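Local coordinates for protein glycoside hydrolase family 81 (Clostridium thermocellum, PDB 6FOP) that probably hydrolyses beta-1,3-glucans such as laminarin, as a family 81 glycoside hydrolase of the Clostridium thermocellum cellulosome, at residues D146-P151 against T166-N171; G66-K71 against H85-T90; Y172-P177 against F201-L206; H56-K61 against P132-V137. All coordinates share one frame; numbering follows the deposited sequence.

Interaction 1: residues D146-P151 against T166-N171; sequences DFSGTP and TINGVN. With MG (magnesium ion), chain B.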
loop_
_atom_site.group_PDB
_atom_site.type_symbol
_atom_site.label_atom_id
_atom_site.label_comp_id
_atom_site.label_asym_id
_atom_site.label_seq_id
_atom_site.Cartn_x
_atom_site.Cartn_y
_atom_site.Cartn_z
ATOM N N ASP A 146 10.306 0.833 -33.065
ATOM C CA ASP A 146 9.681 -0.275 -33.773
ATOM C C ASP A 146 8.215 -0.358 -33.378
ATOM O O ASP A 146 7.866 -0.864 -32.297
ATOM C CB ASP A 146 10.436 -1.562 -33.423
ATOM C CG ASP A 146 9.892 -2.792 -34.104
ATOM O OD1 ASP A 146 8.953 -2.694 -34.907
ATOM O OD2 ASP A 146 10.419 -3.890 -33.796
ATOM N N PHE A 147 7.355 0.195 -34.222
ATOM C CA PHE A 147 5.907 0.253 -33.947
ATOM C C PHE A 147 5.232 -1.095 -34.163
ATOM O O PHE A 147 5.710 -1.934 -34.951
ATOM C CB PHE A 147 5.229 1.316 -34.829
ATOM C CG PHE A 147 5.533 2.724 -34.415
ATOM C CD1 PHE A 147 6.677 3.356 -34.867
ATOM C CD2 PHE A 147 4.687 3.397 -33.526
ATOM C CE1 PHE A 147 6.975 4.660 -34.457
ATOM C CE2 PHE A 147 4.970 4.689 -33.114
ATOM C CZ PHE A 147 6.127 5.312 -33.562
ATOM N N SER A 148 4.138 -1.309 -33.437
ATOM C CA SER A 148 3.252 -2.444 -33.679
ATOM C C SER A 148 2.334 -2.107 -34.856
ATOM O O SER A 148 1.177 -1.698 -34.676
ATOM C CB SER A 148 2.457 -2.775 -32.425
ATOM O OG SER A 148 1.562 -3.819 -32.694
ATOM N N GLY A 149 2.851 -2.304 -36.055
ATOM C CA GLY A 149 2.219 -1.802 -37.287
ATOM C C GLY A 149 2.857 -0.486 -37.720
ATOM O O GLY A 149 3.982 -0.177 -37.363
ATOM N N THR A 150 2.143 0.287 -38.517
ATOM C CA THR A 150 2.677 1.510 -39.130
ATOM C C THR A 150 1.911 2.619 -38.446
ATOM O O THR A 150 0.710 2.588 -38.471
ATOM C CB THR A 150 2.367 1.535 -40.660
ATOM O OG1 THR A 150 3.008 0.415 -41.260
ATOM C CG2 THR A 150 2.889 2.784 -41.302
ATOM N N PRO A 151 2.591 3.591 -37.830
ATOM C CA PRO A 151 1.809 4.665 -37.239
ATOM C C PRO A 151 1.294 5.686 -38.240
ATOM O O PRO A 151 1.886 5.846 -39.297
ATOM C CB PRO A 151 2.815 5.332 -36.298
ATOM C CG PRO A 151 4.135 5.112 -36.950
ATOM C CD PRO A 151 4.043 3.785 -37.656
ATOM N N THR A 166 -0.005 8.305 -34.153
ATOM C CA THR A 166 -1.142 7.576 -33.614
ATOM C C THR A 166 -0.944 6.124 -33.982
ATOM O O THR A 166 -0.726 5.815 -35.151
ATOM C CB THR A 166 -2.469 8.090 -34.156
ATOM O OG1 THR A 166 -2.519 9.531 -34.060
ATOM C CG2 THR A 166 -3.649 7.475 -33.367
ATOM N N ILE A 167 -1.002 5.241 -32.976
ATOM C CA ILE A 167 -0.880 3.796 -33.164
ATOM C C ILE A 167 -1.869 3.107 -32.249
ATOM O O ILE A 167 -1.952 3.482 -31.085
ATOM C CB ILE A 167 0.568 3.314 -32.948
ATOM C CG1 ILE A 167 0.758 1.873 -33.413
ATOM C CG2 ILE A 167 1.044 3.485 -31.517
ATOM C CD1 ILE A 167 0.846 1.748 -34.909
ATOM N N ASN A 168 -2.603 2.110 -32.737
ATOM C CA ASN A 168 -3.629 1.446 -31.927
ATOM C C ASN A 168 -4.633 2.429 -31.302
ATOM O O ASN A 168 -5.133 2.200 -30.198
ATOM C CB ASN A 168 -2.959 0.575 -30.830
ATOM C CG ASN A 168 -2.125 -0.555 -31.414
ATOM O OD1 ASN A 168 -2.467 -1.093 -32.467
ATOM N ND2 ASN A 168 -1.034 -0.916 -30.750
ATOM N N GLY A 169 -4.903 3.546 -31.971
ATOM C CA GLY A 169 -5.810 4.567 -31.461
ATOM C C GLY A 169 -5.245 5.449 -30.369
ATOM O O GLY A 169 -5.973 6.276 -29.838
ATOM N N VAL A 170 -3.948 5.307 -30.059
ATOM C CA VAL A 170 -3.296 6.050 -28.988
ATOM C C VAL A 170 -2.361 7.080 -29.625
ATOM O O VAL A 170 -1.548 6.733 -30.498
ATOM C CB VAL A 170 -2.477 5.109 -28.071
ATOM C CG1 VAL A 170 -1.834 5.882 -26.928
ATOM C CG2 VAL A 170 -3.362 4.003 -27.504
ATOM N N ASN A 171 -2.518 8.339 -29.223
ATOM C CA ASN A 171 -1.674 9.410 -29.682
ATOM C C ASN A 171 -0.424 9.536 -28.841
ATOM O O ASN A 171 -0.496 9.493 -27.612
ATOM C CB ASN A 171 -2.461 10.726 -29.671
ATOM C CG ASN A 171 -3.661 10.676 -30.574
ATOM O OD1 ASN A 171 -3.512 10.587 -31.789
ATOM N ND2 ASN A 171 -4.850 10.669 -29.994
HETATM MG MG MG B . 7.392 -2.366 -36.534
HETATM O O HOH W 1 5.595 -2.723 -37.918
HETATM O O HOH W 2 9.060 -2.526 -38.156
#
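The two backbones draw nearest at Pro151 and Ile167, whose CA atoms are 5.0 Å apart, and no hydrogen bond joins the segments; residues 166-171 form a beta hairpin with a two-residue loop, a type I' turn from Ile167 to Val170. Ile167 does most of the touching. Its CG1 is anti to the backbone N (chi1 -168°), and the methyl beyond it reaches in among the carbonyls of 146-151: CD1 is 3.5 Å from Ser148 O and 3.7 Å from Thr150 O. Higher on the same side chain, Ile167 CB meets Phe147 CD2 at 4.2 Å, the two side chains crossing obliquely. Pro151 puts its CG 3.6 Å above the centre of the Phe147 ring. Phe147 also binds a magnesium ion, through its O at 2.4 Å, alongside Asp146 OD1 at 2.3 Å and two waters; one of these waters donates to Gly149 O, and Gly188 also belongs to the site. Segment 146-151 carries the chain from strand 143-147 to strand 152-155 of the facing sheet. Strand 189-193 brings Ile190 against Phe147 and Pro151, while Asn168 ND2 hydrogen-bonds Asp88 OD1 beside strand 89-93.

Interaction 2: residues G66-K71 against H85-T90; sequences GIEVGK and HKNDFT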
loop_
_atom_site.group_PDB
_atom_site.type_symbol
_atom_site.label_atom_id
_atom_site.label_comp_id
_atom_site.label_asym_id
_atom_site.label_seq_id
_atom_site.Cartn_x
_atom_site.Cartn_y
_atom_site.Cartn_z
ATOM N N GLY A 66 14.543 -4.151 -26.567
ATOM C CA GLY A 66 14.428 -2.820 -25.979
ATOM C C GLY A 66 13.271 -2.726 -25.008
ATOM O O GLY A 66 12.976 -3.696 -24.279
ATOM N N ILE A 67 12.595 -1.575 -25.028
ATOM C CA ILE A 67 11.543 -1.261 -24.057
ATOM C C ILE A 67 10.201 -1.088 -24.754
ATOM O O ILE A 67 9.995 -0.117 -25.514
ATOM C CB ILE A 67 11.853 0.034 -23.253
ATOM C CG1 ILE A 67 13.281 0.053 -22.677
ATOM C CG2 ILE A 67 10.830 0.167 -22.128
ATOM C CD1 ILE A 67 14.310 0.781 -23.517
ATOM N N GLU A 68 9.271 -2.019 -24.516
ATOM C CA GLU A 68 7.915 -1.850 -25.016
ATOM C C GLU A 68 7.268 -0.708 -24.258
ATOM O O GLU A 68 7.434 -0.617 -23.042
ATOM C CB GLU A 68 7.044 -3.091 -24.824
ATOM C CG GLU A 68 7.567 -4.331 -25.520
ATOM C CD GLU A 68 6.576 -5.472 -25.541
ATOM O OE1 GLU A 68 5.647 -5.489 -24.711
ATOM O OE2 GLU A 68 6.751 -6.394 -26.378
ATOM N N VAL A 69 6.501 0.094 -24.966
ATOM C CA VAL A 69 5.723 1.207 -24.447
ATOM C C VAL A 69 4.283 1.038 -24.893
ATOM O O VAL A 69 4.020 0.748 -26.080
ATOM C CB VAL A 69 6.245 2.558 -24.959
ATOM C CG1 VAL A 69 5.381 3.710 -24.456
ATOM C CG2 VAL A 69 7.705 2.771 -24.590
ATOM N N GLY A 70 3.333 1.241 -23.982
ATOM C CA GLY A 70 1.932 1.220 -24.379
ATOM C C GLY A 70 1.020 1.972 -23.437
ATOM O O GLY A 70 1.398 2.300 -22.302
ATOM N N LYS A 71 -0.207 2.179 -23.905
ATOM C CA LYS A 71 -1.288 2.668 -23.087
ATOM C C LYS A 71 -2.346 1.588 -23.126
ATOM O O LYS A 71 -2.868 1.284 -24.189
ATOM C CB LYS A 71 -1.892 3.994 -23.557
ATOM C CG LYS A 71 -2.885 4.532 -22.505
ATOM C CD LYS A 71 -3.434 5.884 -22.831
ATOM C CE LYS A 71 -4.432 6.322 -21.791
ATOM N NZ LYS A 71 -5.722 5.622 -21.930
ATOM N N HIS A 85 -1.018 -4.497 -20.138
ATOM C CA HIS A 85 0.066 -3.951 -20.957
ATOM C C HIS A 85 -0.019 -4.528 -22.376
ATOM O O HIS A 85 -0.197 -5.737 -22.549
ATOM C CB HIS A 85 1.430 -4.277 -20.357
ATOM C CG HIS A 85 2.562 -3.993 -21.295
ATOM N ND1 HIS A 85 2.979 -2.715 -21.608
ATOM C CD2 HIS A 85 3.308 -4.838 -22.049
ATOM C CE1 HIS A 85 3.930 -2.788 -22.526
ATOM N NE2 HIS A 85 4.173 -4.063 -22.781
ATOM N N LYS A 86 0.126 -3.654 -23.366
ATOM C CA LYS A 86 0.336 -4.051 -24.757
ATOM C C LYS A 86 1.429 -3.169 -25.352
ATOM O O LYS A 86 1.661 -2.050 -24.914
ATOM C CB LYS A 86 -0.973 -3.970 -25.579
ATOM C CG LYS A 86 -1.634 -2.608 -25.525
ATOM C CD LYS A 86 -2.428 -2.230 -26.733
ATOM C CE LYS A 86 -3.293 -1.046 -26.445
ATOM N NZ LYS A 86 -2.688 0.253 -26.753
ATOM N N ASN A 87 2.096 -3.705 -26.361
ATOM C CA ASN A 87 3.152 -3.010 -27.112
ATOM C C ASN A 87 2.559 -2.103 -28.174
ATOM O O ASN A 87 2.067 -2.590 -29.208
ATOM C CB ASN A 87 4.053 -4.078 -27.736
ATOM C CG ASN A 87 5.208 -3.520 -28.537
ATOM O OD1 ASN A 87 5.910 -2.631 -28.112
ATOM N ND2 ASN A 87 5.428 -4.104 -29.709
ATOM N N ASP A 88 2.573 -0.790 -27.942
ATOM C CA ASP A 88 2.237 0.148 -29.017
ATOM C C ASP A 88 3.494 0.394 -29.842
ATOM O O ASP A 88 3.429 0.420 -31.080
ATOM C CB ASP A 88 1.648 1.455 -28.450
ATOM C CG ASP A 88 0.253 1.279 -27.857
ATOM O OD1 ASP A 88 -0.509 0.387 -28.311
ATOM O OD2 ASP A 88 -0.091 2.055 -26.903
ATOM N N PHE A 89 4.637 0.580 -29.194
ATOM C CA PHE A 89 5.922 0.596 -29.907
ATOM C C PHE A 89 7.019 0.161 -28.964
ATOM O O PHE A 89 6.922 0.352 -27.724
ATOM C CB PHE A 89 6.253 1.965 -30.527
ATOM C CG PHE A 89 6.235 3.086 -29.555
ATOM C CD1 PHE A 89 7.405 3.435 -28.868
ATOM C CD2 PHE A 89 5.097 3.839 -29.361
ATOM C CE1 PHE A 89 7.412 4.499 -27.982
ATOM C CE2 PHE A 89 5.086 4.890 -28.468
ATOM C CZ PHE A 89 6.258 5.241 -27.798
ATOM N N THR A 90 8.086 -0.399 -29.529
ATOM C CA THR A 90 9.254 -0.754 -28.765
ATOM C C THR A 90 10.365 0.263 -29.055
ATOM O O THR A 90 10.684 0.540 -30.225
ATOM C CB THR A 90 9.700 -2.203 -29.086
ATOM O OG1 THR A 90 8.699 -3.121 -28.606
ATOM C CG2 THR A 90 10.990 -2.527 -28.455
#
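Val69 O takes two backbone donors at once, Asp88 N at 2.8 Å and Phe89 N at 3.2 Å, the mark of a classic beta bulge in the antiparallel pairing of strands 66-70 and 89-93. The return bond, Val69 N to Phe89 O, is also 2.8 Å. Beyond the bulge, Glu68 and Thr90 form a non-hydrogen-bonded pair. On their face of the sheet Glu68 OE1 accepts from His85 NE2 at 2.8 Å with its anti lone pair, and the carboxylate and imidazole planes are 28° apart; the other ends of this pair are held by Lys63 at Glu68 OE2 and Thr59 at His85 ND1. The Asn87 amide stacks on the same carboxylate. On the other face Phe89 CG stands between the backbone N and the carbonyl carbon (chi1 55°), and Val69 sits beside Phe89, its CB over the ring 4.0 Å from the centroid, a CH-pi contact. Past the paired residues, Lys86 NZ makes a salt bridge with Asp88 OD1 and also donates to Lys71 O, tying the loop before strand 89-93 to the end of strand 66-70. Asp88 OD2, which Tyr172 OH also bonds, receives Lys71 N at 3.0 Å from above the carboxylate plane.

Interaction 3: residues Y172-P177 against F201-L206; sequences YGLFAP and FSIAVL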
loop_
_atom_site.group_PDB
_atom_site.type_symbol
_atom_site.label_atom_id
_atom_site.label_comp_id
_atom_site.label_asym_id
_atom_site.label_seq_id
_atom_site.Cartn_x
_atom_site.Cartn_y
_atom_site.Cartn_z
ATOM N N TYR A 172 0.735 9.641 -29.506
ATOM C CA TYR A 172 2.011 9.862 -28.852
ATOM C C TYR A 172 2.774 11.001 -29.489
ATOM O O TYR A 172 2.668 11.252 -30.688
ATOM C CB TYR A 172 2.905 8.631 -28.939
ATOM C CG TYR A 172 2.471 7.438 -28.145
ATOM C CD1 TYR A 172 2.871 7.291 -26.834
ATOM C CD2 TYR A 172 1.688 6.442 -28.726
ATOM C CE1 TYR A 172 2.527 6.161 -26.120
ATOM C CE2 TYR A 172 1.306 5.315 -28.013
ATOM C CZ TYR A 172 1.732 5.185 -26.705
ATOM O OH TYR A 172 1.356 4.076 -25.977
ATOM N N GLY A 173 3.597 11.643 -28.663
ATOM C CA GLY A 173 4.635 12.543 -29.124
ATOM C C GLY A 173 5.969 11.836 -29.021
ATOM O O GLY A 173 6.234 11.159 -28.025
ATOM N N LEU A 174 6.807 12.013 -30.055
ATOM C CA LEU A 174 8.192 11.520 -30.069
ATOM C C LEU A 174 9.076 12.740 -30.128
ATOM O O LEU A 174 8.982 13.519 -31.081
ATOM C CB LEU A 174 8.443 10.607 -31.255
ATOM C CG LEU A 174 7.466 9.477 -31.517
ATOM C CD1 LEU A 174 7.859 8.751 -32.785
ATOM C CD2 LEU A 174 7.398 8.511 -30.336
ATOM N N PHE A 175 9.880 12.941 -29.085
ATOM C CA PHE A 175 10.607 14.211 -28.888
ATOM C C PHE A 175 12.097 14.011 -28.949
ATOM O O PHE A 175 12.703 13.397 -28.060
ATOM C CB PHE A 175 10.225 14.835 -27.539
ATOM C CG PHE A 175 8.742 15.008 -27.380
ATOM C CD1 PHE A 175 8.063 16.026 -28.045
ATOM C CD2 PHE A 175 8.003 14.164 -26.536
ATOM C CE1 PHE A 175 6.682 16.177 -27.902
ATOM C CE2 PHE A 175 6.619 14.307 -26.400
ATOM C CZ PHE A 175 5.957 15.331 -27.058
ATOM N N ALA A 176 12.696 14.513 -30.028
ATOM C CA ALA A 176 14.134 14.382 -30.279
ATOM C C ALA A 176 14.877 15.669 -29.968
ATOM O O ALA A 176 14.278 16.739 -29.889
ATOM C CB ALA A 176 14.356 13.978 -31.716
ATOM N N PRO A 177 16.198 15.574 -29.803
ATOM C CA PRO A 177 16.978 16.802 -29.674
ATOM C C PRO A 177 16.881 17.707 -30.894
ATOM O O PRO A 177 16.706 17.217 -32.040
ATOM C CB PRO A 177 18.414 16.290 -29.534
ATOM C CG PRO A 177 18.299 14.884 -29.035
ATOM C CD PRO A 177 17.042 14.369 -29.704
ATOM N N PHE A 201 16.205 11.567 -25.498
ATOM C CA PHE A 201 15.033 11.256 -26.360
ATOM C C PHE A 201 13.885 10.982 -25.405
ATOM O O PHE A 201 14.085 10.274 -24.420
ATOM C CB PHE A 201 15.330 10.023 -27.208
ATOM C CG PHE A 201 14.239 9.635 -28.152
ATOM C CD1 PHE A 201 14.160 10.230 -29.410
ATOM C CD2 PHE A 201 13.280 8.704 -27.791
ATOM C CE1 PHE A 201 13.176 9.889 -30.286
ATOM C CE2 PHE A 201 12.265 8.357 -28.687
ATOM C CZ PHE A 201 12.214 8.966 -29.930
ATOM N N SER A 202 12.710 11.555 -25.659
ATOM C CA SER A 202 11.551 11.252 -24.795
ATOM C C SER A 202 10.314 10.997 -25.618
ATOM O O SER A 202 10.261 11.341 -26.804
ATOM C CB SER A 202 11.304 12.366 -23.776
ATOM O OG SER A 202 10.955 13.569 -24.416
ATOM N N ILE A 203 9.312 10.416 -24.979
ATOM C CA ILE A 203 8.005 10.169 -25.600
ATOM C C ILE A 203 6.953 10.607 -24.590
ATOM O O ILE A 203 7.253 10.681 -23.373
ATOM C CB ILE A 203 7.812 8.705 -26.019
ATOM C CG1 ILE A 203 7.686 7.754 -24.821
ATOM C CG2 ILE A 203 8.957 8.267 -26.922
ATOM C CD1 ILE A 203 6.294 7.609 -24.222
ATOM N N ALA A 204 5.753 10.909 -25.067
ATOM C CA ALA A 204 4.590 11.105 -24.180
ATOM C C ALA A 204 3.397 10.491 -24.793
ATOM O O ALA A 204 3.212 10.540 -26.010
ATOM C CB ALA A 204 4.291 12.567 -23.899
ATOM N N VAL A 205 2.534 9.944 -23.953
ATOM C CA VAL A 205 1.178 9.621 -24.373
ATOM C C VAL A 205 0.328 10.896 -24.277
ATOM O O VAL A 205 0.358 11.606 -23.269
ATOM C CB VAL A 205 0.555 8.452 -23.592
ATOM C CG1 VAL A 205 0.493 8.696 -22.078
ATOM C CG2 VAL A 205 -0.836 8.131 -24.135
ATOM N N LEU A 206 -0.341 11.222 -25.380
ATOM C CA LEU A 206 -1.084 12.469 -25.519
ATOM C C LEU A 206 -2.561 12.198 -25.369
ATOM O O LEU A 206 -3.027 11.134 -25.731
ATOM C CB LEU A 206 -0.821 13.059 -26.908
ATOM C CG LEU A 206 0.646 13.307 -27.229
ATOM C CD1 LEU A 206 0.809 13.686 -28.701
ATOM C CD2 LEU A 206 1.249 14.369 -26.336
#
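Phe175 N donates to Ser202 O at 2.8 Å, the shortest bond between two neighbouring antiparallel strands, 170-175 and 200-206, inside a sheet of the beta-sandwich. Ser202 N answers to Phe175 O, and Gly173 and Ala204 make the second hydrogen-bonded pair, with Gly173 N to Ala204 O at 2.9 Å. The strand axes come within 4.6 Å and run 165° apart.

Side chains alternate between the faces. Phe175, Ser202 and Ala204 share one. The Phe175 ring meets Ala204 CB at its edge, in plane, with CE2 3.8 Å away, while one face of the ring lies over Gly173 C. Ser202 OG lies 3.4 Å from Phe175 CB, but its polar partner is Ala221 O. Helix 211-220 covers this face, touching Phe175, Ala204 and Leu206.

The opposite face carries Tyr172, Leu174, Ile203 and Val205, and looks toward the other sheet. Tyr172 CE1 lies 3.9 Å from Val205 CB, the two side chains crossing at a slant; the Tyr172 OH reaches across to hydrogen-bond Asp88, and its ring meets Phe89 edge-to-face. Leu174 CD2 rests on Ile203 CG2 at 3.8 Å. Phe201 has its CG anti to the backbone N (chi1 -178°), and its ring lies obliquely against Phe175 O, Ala176 CA and Leu174 CB; Trp182 packs on it too. At the far end, Leu206 CD1 lies over the peptide joining Tyr172 and Gly173, 3.4 Å from Tyr172 C.

Interaction 4: residues H56-K61 against P132-V137; sequences HPLTFK and PYAYFV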
loop_
_atom_site.group_PDB
_atom_site.type_symbol
_atom_site.label_atom_id
_atom_site.label_comp_id
_atom_site.label_asym_id
_atom_site.label_seq_id
_atom_site.Cartn_x
_atom_site.Cartn_y
_atom_site.Cartn_z
ATOM N N HIS A 56 1.401 3.920 -15.157
ATOM C CA HIS A 56 0.138 4.671 -15.300
ATOM C C HIS A 56 0.379 6.176 -15.492
ATOM O O HIS A 56 0.967 6.818 -14.625
ATOM C CB HIS A 56 -0.844 4.482 -14.130
ATOM C CG HIS A 56 -1.196 3.062 -13.788
ATOM N ND1 HIS A 56 -1.309 2.652 -12.478
ATOM C CD2 HIS A 56 -1.489 1.973 -14.544
ATOM C CE1 HIS A 56 -1.640 1.372 -12.436
ATOM N NE2 HIS A 56 -1.787 0.941 -13.674
ATOM N N PRO A 57 -0.069 6.757 -16.604
ATOM C CA PRO A 57 -0.925 6.124 -17.633
ATOM C C PRO A 57 -0.214 5.122 -18.557
ATOM O O PRO A 57 -0.881 4.387 -19.277
ATOM C CB PRO A 57 -1.480 7.335 -18.395
ATOM C CG PRO A 57 -0.375 8.346 -18.240
ATOM C CD PRO A 57 0.049 8.207 -16.810
ATOM N N LEU A 58 1.110 5.163 -18.589
ATOM C CA LEU A 58 1.891 4.265 -19.451
ATOM C C LEU A 58 2.202 2.930 -18.808
ATOM O O LEU A 58 2.339 2.812 -17.567
ATOM C CB LEU A 58 3.232 4.905 -19.840
ATOM C CG LEU A 58 3.144 6.165 -20.697
ATOM C CD1 LEU A 58 4.475 6.893 -20.749
ATOM C CD2 LEU A 58 2.722 5.853 -22.106
ATOM N N THR A 59 2.394 1.938 -19.654
ATOM C CA THR A 59 2.935 0.666 -19.235
ATOM C C THR A 59 4.107 0.294 -20.105
ATOM O O THR A 59 4.207 0.748 -21.260
ATOM C CB THR A 59 1.870 -0.445 -19.203
ATOM O OG1 THR A 59 1.442 -0.737 -20.530
ATOM C CG2 THR A 59 0.649 -0.023 -18.378
ATOM N N PHE A 60 4.976 -0.557 -19.575
ATOM C CA PHE A 60 6.240 -0.885 -20.243
ATOM C C PHE A 60 6.577 -2.351 -20.100
ATOM O O PHE A 60 6.066 -3.030 -19.199
ATOM C CB PHE A 60 7.406 -0.067 -19.637
ATOM C CG PHE A 60 7.151 1.407 -19.578
ATOM C CD1 PHE A 60 7.418 2.212 -20.681
ATOM C CD2 PHE A 60 6.639 2.006 -18.412
ATOM C CE1 PHE A 60 7.155 3.566 -20.635
ATOM C CE2 PHE A 60 6.372 3.357 -18.372
ATOM C CZ PHE A 60 6.661 4.150 -19.487
ATOM N N LYS A 61 7.471 -2.848 -20.936
ATOM C CA LYS A 61 8.058 -4.153 -20.681
ATOM C C LYS A 61 9.416 -4.223 -21.325
ATOM O O LYS A 61 9.559 -3.909 -22.513
ATOM C CB LYS A 61 7.170 -5.286 -21.202
ATOM C CG LYS A 61 7.656 -6.661 -20.720
ATOM C CD LYS A 61 6.810 -7.822 -21.212
ATOM C CE LYS A 61 7.092 -8.121 -22.662
ATOM N NZ LYS A 61 6.238 -9.250 -23.127
ATOM N N PRO A 132 2.961 11.272 -17.918
ATOM C CA PRO A 132 2.639 10.840 -19.297
ATOM C C PRO A 132 3.889 10.662 -20.166
ATOM O O PRO A 132 3.754 10.276 -21.323
ATOM C CB PRO A 132 1.790 12.011 -19.809
ATOM C CG PRO A 132 2.358 13.174 -19.131
ATOM C CD PRO A 132 2.706 12.712 -17.737
ATOM N N TYR A 133 5.061 11.008 -19.633
ATOM C CA TYR A 133 6.338 10.889 -20.334
ATOM C C TYR A 133 7.101 9.638 -19.964
ATOM O O TYR A 133 6.926 9.101 -18.844
ATOM C CB TYR A 133 7.254 12.047 -20.016
ATOM C CG TYR A 133 6.754 13.397 -20.446
ATOM C CD1 TYR A 133 6.952 13.850 -21.773
ATOM C CD2 TYR A 133 6.147 14.257 -19.560
ATOM C CE1 TYR A 133 6.523 15.100 -22.166
ATOM C CE2 TYR A 133 5.698 15.507 -19.953
ATOM C CZ TYR A 133 5.899 15.930 -21.276
ATOM O OH TYR A 133 5.474 17.207 -21.616
ATOM N N ALA A 134 7.984 9.195 -20.872
ATOM C CA ALA A 134 9.099 8.304 -20.526
ATOM C C ALA A 134 10.339 8.919 -21.170
ATOM O O ALA A 134 10.256 9.506 -22.262
ATOM C CB ALA A 134 8.895 6.875 -20.984
ATOM N N TYR A 135 11.455 8.838 -20.465
ATOM C CA TYR A 135 12.677 9.558 -20.832
ATOM C C TYR A 135 13.817 8.568 -21.074
ATOM O O TYR A 135 13.953 7.590 -20.347
ATOM C CB TYR A 135 13.088 10.512 -19.716
ATOM C CG TYR A 135 11.974 11.409 -19.186
ATOM C CD1 TYR A 135 11.561 12.532 -19.853
ATOM C CD2 TYR A 135 11.327 11.094 -17.998
ATOM C CE1 TYR A 135 10.572 13.348 -19.380
ATOM C CE2 TYR A 135 10.321 11.902 -17.506
ATOM C CZ TYR A 135 9.918 13.012 -18.175
ATOM O OH TYR A 135 8.913 13.816 -17.664
ATOM N N PHE A 136 14.640 8.847 -22.099
ATOM C CA PHE A 136 15.672 7.920 -22.520
ATOM C C PHE A 136 16.981 8.637 -22.821
ATOM O O PHE A 136 16.973 9.764 -23.335
ATOM C CB PHE A 136 15.235 7.164 -23.789
ATOM C CG PHE A 136 13.903 6.442 -23.661
ATOM C CD1 PHE A 136 12.719 7.087 -23.948
ATOM C CD2 PHE A 136 13.863 5.126 -23.229
ATOM C CE1 PHE A 136 11.495 6.438 -23.797
ATOM C CE2 PHE A 136 12.646 4.475 -23.075
ATOM C CZ PHE A 136 11.472 5.135 -23.373
ATOM N N VAL A 137 18.087 7.941 -22.532
ATOM C CA VAL A 137 19.414 8.391 -22.964
ATOM C C VAL A 137 20.059 7.205 -23.669
ATOM O O VAL A 137 20.055 6.084 -23.157
ATOM C CB VAL A 137 20.268 8.865 -21.775
ATOM C CG1 VAL A 137 21.722 9.108 -22.222
ATOM C CG2 VAL A 137 19.682 10.146 -21.215
#
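Pro57, entered through a cis peptide bond, makes the first touch: its ring atom CG is 4.1 Å from Pro132 CA, so one proline rests against the backbone of another. The tight bend here is held by a backbone bond from His56 N to Leu58 O. Leu58 comes next and points at the other segment. Its CG stands anti to the carbonyl carbon (chi1 -64°), and the CD1 methyl beyond it packs against backbone, 3.5 Å from Pro132 O and 3.8 Å from Tyr133 O. The first of these oxygens accepts a hydrogen bond from Val205 N of the neighbouring strand 200-206, so the methyl packs on a carbonyl that already has a donor. Thr59 faces the other way, its hydroxyl hydrogen-bonded to His85. Phe60 then turns back toward the contact, and Ala134 CB meets the tip of its ring obliquely, 3.8 Å from both CE1 and CZ. No hydrogen bond crosses; the contact is van der Waals packing, partly methyl against backbone carbonyls, and the touching parts run 23° apart. Val69 lies beside Leu58 and Phe60 from the adjacent strand, Val205 beside Pro57 and Leu58, and Leu127 against Phe60. Phe60 of strand 59-63, with Pro57 and Leu58 of the loop leading into it, thus meets the start of strand 133-139 and the proline before it in the buried core of a beta-sandwich, as in the N-terminal domain of family 81 enzymes.

Overall arrangement
All four contacts lie in one beta-sandwich, on the same side of the chain's centre. Interaction 2 belongs to the sheet holding strands 66-70 and 89-93, interaction 3 to the facing sheet, while interactions 1 and 4 bring the two together. Centres of interactions 2 and 4 are about 9 Å apart, those of 3 and 4 about 10 Å, and those of 1 and 4 about 15 Å without touching. Along the chain, interaction 2 nests inside the loop closed by interaction 4; interaction 1 follows, then interaction 3, which shares strand 170-175 with it. Interactions 2, 3 and 4 are buried, while interaction 1 reaches the surface, where it holds a magnesium ion.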